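PDB 3O9Z: lipopolysaccharide biosynthesis protein wbpB from Thermus thermophilus, which is an NAD-dependent dehydrogenase that probably oxidises a nucleotide-linked sugar on the way to 2,3-diacetamido-2,3-dideoxy-D-mannuronic acid, a lipopolysaccharide sugar. Local coordinates for residues Q131-P136 with L192-G197; R247-D252 with V256-G261. One frame throughout, in Å; residues are numbered along the deposited sequence.

Contact 1 of 2, residues Q131-P136 with L192-G197. With NAD (nicotinamide-adenine-dinucleotide), chain E.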
loop_
_atom_site.group_PDB
_atom_site.type_symbol
_atom_site.label_atom_id
_atom_site.label_comp_id
_atom_site.label_asym_id
_atom_site.label_seq_id
_atom_site.Cartn_x
_atom_site.Cartn_y
_atom_site.Cartn_z
ATOM N N GLN A 131 8.592 8.100 -27.962
ATOM C CA GLN A 131 8.508 9.423 -28.565
ATOM C C GLN A 131 9.743 9.845 -29.323
ATOM O O GLN A 131 9.653 10.802 -30.075
ATOM C CB GLN A 131 8.109 10.466 -27.510
ATOM C CG GLN A 131 9.206 10.883 -26.555
ATOM C CD GLN A 131 9.107 10.267 -25.169
ATOM O OE1 GLN A 131 9.420 10.943 -24.171
ATOM N NE2 GLN A 131 8.610 9.043 -25.069
ATOM N N LEU A 132 10.896 9.214 -29.099
ATOM C CA LEU A 132 12.036 9.610 -29.933
ATOM C C LEU A 132 11.783 9.370 -31.422
ATOM O O LEU A 132 12.349 10.067 -32.282
ATOM C CB LEU A 132 13.323 8.926 -29.465
ATOM C CG LEU A 132 13.840 9.344 -28.090
ATOM C CD1 LEU A 132 15.210 8.700 -27.854
ATOM C CD2 LEU A 132 13.921 10.837 -28.025
ATOM N N ARG A 133 10.923 8.404 -31.743
ATOM C CA ARG A 133 10.639 8.133 -33.162
ATOM C C ARG A 133 9.786 9.212 -33.822
ATOM O O ARG A 133 9.614 9.201 -35.050
ATOM C CB ARG A 133 9.988 6.765 -33.355
ATOM C CG ARG A 133 10.851 5.618 -32.895
ATOM C CD ARG A 133 10.234 4.307 -33.324
ATOM N NE ARG A 133 10.969 3.136 -32.886
ATOM C CZ ARG A 133 10.983 1.998 -33.563
ATOM N NH1 ARG A 133 10.326 1.899 -34.718
ATOM N NH2 ARG A 133 11.634 0.948 -33.087
ATOM N N VAL A 134 9.238 10.135 -33.033
ATOM C CA VAL A 134 8.565 11.298 -33.605
ATOM C C VAL A 134 9.297 12.610 -33.317
ATOM O O VAL A 134 8.808 13.711 -33.591
ATOM C CB VAL A 134 7.058 11.346 -33.185
ATOM C CG1 VAL A 134 6.389 10.043 -33.605
ATOM C CG2 VAL A 134 6.916 11.552 -31.659
ATOM N N HIS A 135 10.488 12.518 -32.731
ATOM C CA HIS A 135 11.248 13.734 -32.492
ATOM C C HIS A 135 11.755 14.323 -33.796
ATOM O O HIS A 135 12.431 13.632 -34.538
ATOM C CB HIS A 135 12.437 13.409 -31.585
ATOM C CG HIS A 135 13.110 14.626 -31.025
ATOM N ND1 HIS A 135 13.740 15.563 -31.813
ATOM C CD2 HIS A 135 13.217 15.078 -29.752
ATOM C CE1 HIS A 135 14.239 16.521 -31.047
ATOM N NE2 HIS A 135 13.932 16.251 -29.793
ATOM N N PRO A 136 11.400 15.577 -34.116
ATOM C CA PRO A 136 11.754 16.107 -35.429
ATOM C C PRO A 136 13.246 16.072 -35.769
ATOM O O PRO A 136 13.584 15.871 -36.937
ATOM C CB PRO A 136 11.259 17.561 -35.366
ATOM C CG PRO A 136 10.125 17.496 -34.399
ATOM C CD PRO A 136 10.573 16.522 -33.341
ATOM N N LEU A 192 18.461 3.512 -31.568
ATOM C CA LEU A 192 19.546 2.903 -32.337
ATOM C C LEU A 192 19.057 1.753 -33.201
ATOM O O LEU A 192 19.543 1.610 -34.329
ATOM C CB LEU A 192 20.635 2.393 -31.406
ATOM C CG LEU A 192 21.361 3.520 -30.654
ATOM C CD1 LEU A 192 22.208 2.919 -29.518
ATOM C CD2 LEU A 192 22.217 4.455 -31.563
ATOM N N ALA A 193 18.116 0.940 -32.724
ATOM C CA ALA A 193 17.558 -0.144 -33.529
ATOM C C ALA A 193 16.794 0.431 -34.714
ATOM O O ALA A 193 16.860 -0.094 -35.842
ATOM C CB ALA A 193 16.659 -1.067 -32.649
ATOM N N TRP A 194 16.003 1.462 -34.461
ATOM C CA TRP A 194 15.252 2.147 -35.522
ATOM C C TRP A 194 16.168 2.715 -36.615
ATOM O O TRP A 194 15.893 2.542 -37.817
ATOM C CB TRP A 194 14.432 3.264 -34.861
ATOM C CG TRP A 194 13.585 4.114 -35.733
ATOM C CD1 TRP A 194 12.567 3.700 -36.553
ATOM C CD2 TRP A 194 13.566 5.547 -35.739
ATOM N NE1 TRP A 194 11.959 4.810 -37.104
ATOM C CE2 TRP A 194 12.522 5.950 -36.590
ATOM C CE3 TRP A 194 14.298 6.528 -35.063
ATOM C CZ2 TRP A 194 12.248 7.297 -36.851
ATOM C CZ3 TRP A 194 14.013 7.871 -35.304
ATOM C CH2 TRP A 194 12.993 8.238 -36.195
ATOM N N LEU A 195 17.270 3.358 -36.223
ATOM C CA LEU A 195 18.197 3.919 -37.200
ATOM C C LEU A 195 19.090 2.867 -37.858
ATOM O O LEU A 195 19.357 2.979 -39.060
ATOM C CB LEU A 195 19.092 4.952 -36.532
ATOM C CG LEU A 195 18.386 6.175 -35.926
ATOM C CD1 LEU A 195 19.422 7.026 -35.179
ATOM C CD2 LEU A 195 17.711 6.999 -37.043
ATOM N N PHE A 196 19.530 1.878 -37.101
ATOM C CA PHE A 196 20.686 1.067 -37.496
ATOM C C PHE A 196 20.453 -0.433 -37.495
ATOM O O PHE A 196 21.362 -1.210 -37.804
ATOM C CB PHE A 196 21.906 1.386 -36.632
ATOM C CG PHE A 196 22.311 2.831 -36.631
ATOM C CD1 PHE A 196 22.654 3.466 -37.819
ATOM C CD2 PHE A 196 22.363 3.553 -35.450
ATOM C CE1 PHE A 196 23.065 4.802 -37.815
ATOM C CE2 PHE A 196 22.764 4.860 -35.421
ATOM C CZ PHE A 196 23.112 5.511 -36.611
ATOM N N GLY A 197 19.257 -0.877 -37.145
ATOM C CA GLY A 197 18.982 -2.312 -37.169
ATOM C C GLY A 197 19.371 -3.183 -36.003
ATOM O O GLY A 197 19.504 -2.714 -34.877
HETATM P PA NAD E . 5.099 6.582 -11.218
HETATM O O1A NAD E . 5.061 8.056 -11.069
HETATM O O2A NAD E . 5.735 5.666 -10.160
HETATM O O5B NAD E . 3.567 6.249 -11.408
HETATM C C5B NAD E . 3.269 4.883 -11.492
HETATM C C4B NAD E . 1.755 4.706 -11.219
HETATM O O4B NAD E . 1.340 3.339 -11.477
HETATM C C3B NAD E . 1.498 4.934 -9.703
HETATM O O3B NAD E . 0.499 5.952 -9.486
HETATM C C2B NAD E . 1.097 3.551 -9.163
HETATM O O2B NAD E . 0.173 3.576 -8.066
HETATM C C1B NAD E . 0.397 3.014 -10.447
HETATM N N9A NAD E . 0.250 1.537 -10.381
HETATM C C8A NAD E . 0.862 0.551 -9.668
HETATM N N7A NAD E . 0.319 -0.634 -9.938
HETATM C C5A NAD E . -0.740 -0.419 -10.784
HETATM C C6A NAD E . -1.732 -1.260 -11.417
HETATM N N6A NAD E . -1.766 -2.602 -11.151
HETATM N N1A NAD E . -2.556 -0.583 -12.208
HETATM C C2A NAD E . -2.603 0.707 -12.510
HETATM N N3A NAD E . -1.699 1.521 -11.906
HETATM C C4A NAD E . -0.793 0.948 -11.106
HETATM O O3 NAD E . 5.807 6.230 -12.608
HETATM P PN NAD E . 5.841 6.975 -13.982
HETATM O O1N NAD E . 7.148 7.760 -14.080
HETATM O O2N NAD E . 4.541 7.692 -14.220
HETATM O O5D NAD E . 6.091 5.788 -15.022
HETATM C C5D NAD E . 4.906 5.174 -15.462
HETATM C C4D NAD E . 5.269 4.444 -16.768
HETATM O O4D NAD E . 5.528 5.491 -17.729
HETATM C C3D NAD E . 6.507 3.537 -16.717
HETATM O O3D NAD E . 6.267 2.475 -17.694
HETATM C C2D NAD E . 7.586 4.465 -17.298
HETATM O O2D NAD E . 8.619 3.748 -17.956
HETATM C C1D NAD E . 6.854 5.388 -18.279
HETATM N N1N NAD E . 7.501 6.689 -18.443
HETATM C C2N NAD E . 7.718 7.154 -19.654
HETATM C C3N NAD E . 8.303 8.372 -19.935
HETATM C C7N NAD E . 8.529 8.686 -21.357
HETATM O O7N NAD E . 7.855 8.157 -22.266
HETATM N N7N NAD E . 9.403 9.664 -21.565
HETATM C C4N NAD E . 8.664 9.171 -18.841
HETATM C C5N NAD E . 8.341 8.690 -17.572
HETATM C C6N NAD E . 7.741 7.450 -17.364
#
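Trp194 lays its indole along the side chain of Arg133 and so ties helix 186-196 to the 3-10 turn 131-134, which follows the last parallel strand, 126-128, of the NAD-binding Rossmann fold. Along the helix, Leu192, with no contact to the turn, packs on Leu216 and Leu218 of strand 211-218. Trp194 has its CG anti to the backbone N (chi1 180°), which swings the ring out over Arg133. Arg133 CD sits 4.0 Å from the centroid of the five-membered ring of Trp194, only 7° off its normal, a CH-pi contact, while Arg133 CG covers the middle of the indole. The two side chains run past each other in opposite directions, and the guanidinium is inclined 25° to the ring, with Arg133 NH1 3.4 Å from Trp194 CD1. An arginine suits this place because its long methylene chain can pack on the indole while its charged end reaches the salt bridge from NE to Asp190; Lys142 adds a cation-pi contact to the same tryptophan. Leu195 and Phe196 pack on helix 136-146, and Gly197, the first residue beyond the helix, leaves the helical conformation with a positive phi, which glycine tolerates well. At the start of the turn, the primary amide of Gln131 pairs with that of the nicotinamide through two nearly straight hydrogen bonds: NAD N7N donates to Gln131 OE1 at 2.9 Å, and Gln131 NE2 donates to NAD O7N at 3.0 Å.

Contact 2 of 2, residues R247-D252 with V256-G261. With AKG (2-oxoglutaric acid), chain F.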
loop_
_atom_site.group_PDB
_atom_site.type_symbol
_atom_site.label_atom_id
_atom_site.label_comp_id
_atom_site.label_asym_id
_atom_site.label_seq_id
_atom_site.Cartn_x
_atom_site.Cartn_y
_atom_site.Cartn_z
ATOM N N ARG A 247 21.310 14.507 -23.773
ATOM C CA ARG A 247 20.887 13.381 -24.594
ATOM C C ARG A 247 21.381 13.595 -26.000
ATOM O O ARG A 247 20.864 14.459 -26.722
ATOM C CB ARG A 247 19.365 13.181 -24.580
ATOM C CG ARG A 247 18.739 12.982 -23.193
ATOM C CD ARG A 247 17.212 12.881 -23.381
ATOM N NE ARG A 247 16.457 12.888 -22.131
ATOM C CZ ARG A 247 15.902 13.971 -21.593
ATOM N NH1 ARG A 247 16.136 15.170 -22.141
ATOM N NH2 ARG A 247 15.143 13.865 -20.504
ATOM N N SER A 248 22.432 12.860 -26.355
ATOM C CA SER A 248 23.237 13.197 -27.532
ATOM C C SER A 248 23.485 11.946 -28.366
ATOM O O SER A 248 23.861 10.888 -27.841
ATOM C CB SER A 248 24.592 13.763 -27.092
ATOM O OG SER A 248 25.541 13.698 -28.143
ATOM N N ILE A 249 23.262 12.056 -29.673
ATOM C CA ILE A 249 23.736 11.043 -30.627
ATOM C C ILE A 249 24.729 11.709 -31.570
ATOM O O ILE A 249 24.411 12.702 -32.261
ATOM C CB ILE A 249 22.606 10.286 -31.338
ATOM C CG1 ILE A 249 23.199 9.212 -32.263
ATOM C CG2 ILE A 249 21.679 11.229 -32.111
ATOM C CD1 ILE A 249 22.147 8.227 -32.777
ATOM N N ALA A 250 25.958 11.199 -31.590
ATOM C CA ALA A 250 27.002 11.769 -32.469
ATOM C C ALA A 250 27.365 10.751 -33.536
ATOM O O ALA A 250 27.822 9.650 -33.220
ATOM C CB ALA A 250 28.241 12.176 -31.660
ATOM N N VAL A 251 27.103 11.079 -34.800
ATOM C CA VAL A 251 27.255 10.109 -35.877
ATOM C C VAL A 251 28.386 10.603 -36.782
ATOM O O VAL A 251 28.321 11.701 -37.345
ATOM C CB VAL A 251 25.977 9.986 -36.727
ATOM C CG1 VAL A 251 26.199 9.025 -37.884
ATOM C CG2 VAL A 251 24.787 9.551 -35.846
ATOM N N ASP A 252 29.435 9.794 -36.880
ATOM C CA ASP A 252 30.620 10.144 -37.658
ATOM C C ASP A 252 31.098 11.553 -37.270
ATOM O O ASP A 252 31.433 12.349 -38.151
ATOM C CB ASP A 252 30.275 10.104 -39.155
ATOM C CG ASP A 252 30.207 8.692 -39.728
ATOM O OD1 ASP A 252 30.324 7.689 -38.981
ATOM O OD2 ASP A 252 30.043 8.598 -40.969
ATOM N N VAL A 256 23.918 15.499 -32.584
ATOM C CA VAL A 256 22.503 15.871 -32.409
ATOM C C VAL A 256 22.116 15.741 -30.936
ATOM O O VAL A 256 22.108 14.628 -30.409
ATOM C CB VAL A 256 21.589 15.025 -33.321
ATOM C CG1 VAL A 256 20.090 15.303 -33.076
ATOM C CG2 VAL A 256 21.912 15.275 -34.807
ATOM N N GLU A 257 21.831 16.865 -30.269
ATOM C CA GLU A 257 21.359 16.832 -28.880
ATOM C C GLU A 257 19.846 16.971 -28.944
ATOM O O GLU A 257 19.361 17.945 -29.526
ATOM C CB GLU A 257 21.991 17.933 -27.995
ATOM C CG GLU A 257 22.038 17.626 -26.471
ATOM C CD GLU A 257 20.691 17.649 -25.756
ATOM O OE1 GLU A 257 20.618 17.188 -24.580
ATOM O OE2 GLU A 257 19.708 18.138 -26.367
ATOM N N PHE A 258 19.111 16.009 -28.387
ATOM C CA PHE A 258 17.661 15.916 -28.617
ATOM C C PHE A 258 16.785 16.076 -27.386
ATOM O O PHE A 258 15.679 15.545 -27.334
ATOM C CB PHE A 258 17.291 14.627 -29.363
ATOM C CG PHE A 258 17.860 13.376 -28.757
ATOM C CD1 PHE A 258 19.114 12.915 -29.154
ATOM C CD2 PHE A 258 17.131 12.650 -27.820
ATOM C CE1 PHE A 258 19.622 11.714 -28.652
ATOM C CE2 PHE A 258 17.633 11.453 -27.296
ATOM C CZ PHE A 258 18.887 10.992 -27.720
ATOM N N SER A 259 17.257 16.811 -26.390
ATOM C CA SER A 259 16.462 17.045 -25.192
ATOM C C SER A 259 15.297 18.014 -25.392
ATOM O O SER A 259 14.254 17.906 -24.737
ATOM C CB SER A 259 17.373 17.569 -24.090
ATOM O OG SER A 259 18.216 16.521 -23.604
ATOM N N GLU A 260 15.464 18.934 -26.333
ATOM C CA GLU A 260 14.455 19.969 -26.463
ATOM C C GLU A 260 13.209 19.355 -27.068
ATOM O O GLU A 260 13.276 18.662 -28.085
ATOM C CB GLU A 260 15.007 21.103 -27.320
ATOM C CG GLU A 260 15.987 21.963 -26.530
ATOM C CD GLU A 260 16.753 22.949 -27.397
ATOM O OE1 GLU A 260 16.969 24.088 -26.927
ATOM O OE2 GLU A 260 17.145 22.585 -28.533
ATOM N N GLY A 261 12.071 19.560 -26.403
ATOM C CA GLY A 261 10.828 18.918 -26.816
ATOM C C GLY A 261 10.658 17.457 -26.433
ATOM O O GLY A 261 9.638 16.859 -26.759
HETATM C C1 AKG F . 11.527 7.658 -17.618
HETATM O O1 AKG F . 11.873 8.383 -16.649
HETATM O O2 AKG F . 10.970 6.568 -17.448
HETATM C C2 AKG F . 11.645 8.090 -18.994
HETATM O O5 AKG F . 11.274 7.331 -19.887
HETATM C C3 AKG F . 12.240 9.433 -19.327
HETATM C C4 AKG F . 13.726 9.224 -19.615
HETATM C C5 AKG F . 14.498 10.516 -19.793
HETATM O O3 AKG F . 14.338 11.441 -18.974
HETATM O O4 AKG F . 15.269 10.632 -20.749
#
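Arg247 is extended from CG to NE, with CG beside the backbone N (chi1 -57°), and Phe258 has CG between its backbone N and carbonyl carbon (chi1 51°), placing one ring face against the arginine: Arg247 CB lies 3.9 Å from the Phe258 ring centroid in a CH-pi contact. Arg247 O also lies over a face of the Phe258 ring, 3.4 Å above its plane and offset toward the rim. The straight chain carries the guanidinium on to 2-oxoglutarate, where Arg247 NE meets O4 at 2.9 Å and Arg247 NH2 meets O3 at 3.0 Å, a two-pronged grip that fits arginine to a carboxylate. Ser259 OG accepts a bent bond from Arg247 NH1 at 2.9 Å and donates to Glu257 OE1 at 2.7 Å, a second-shell link that probably helps fix the guanidinium's rotation. Glu257, bent at chi2, folds its carboxylate back to take three donors: Ser259 OG and, in a straight bond from above the carboxylate plane, Arg247 N on OE1, and Ser259 N on OE2.

Arg247, Phe258 and Ser259 sit at the open end of the beta hairpin 245-251/254-257. Ile249 and Val256, beta-branched as suits a strand, form an antiparallel hydrogen-bonded pair; Phe258 N prolongs the pairing to Arg247 O. Ile249 faces helices 136-146 and 186-196, Phe258 packs on Leu138 and Leu191 of those helices, and strand 152-160 pairs with 245-251 along its other edge.

Contact 1 closes before contact 2 opens along the chain, and their centres lie about 11 Å apart on the same side of the chain's centre. Helix 186-196, which supplies one half of contact 1, also covers the hairpin of contact 2, where Leu195 CD1 meets Ile249 CD1 at 3.8 Å. From the turn 131-134, Leu132 CD2 meets Phe258 CD2 at 3.7 Å. A weak, probable hydrogen bond from His135 NE2 to Glu260 O joins segments 131-136 and 256-261. Contact 1 links the loop after strand 126-128 to the C-terminal alpha/beta domain, whose six-stranded sheet holds contact 2. Contact 1 holds a nicotinamide-binding residue and contact 2 a 2-oxoglutarate-binding one, consistent with an active site formed between the two domains.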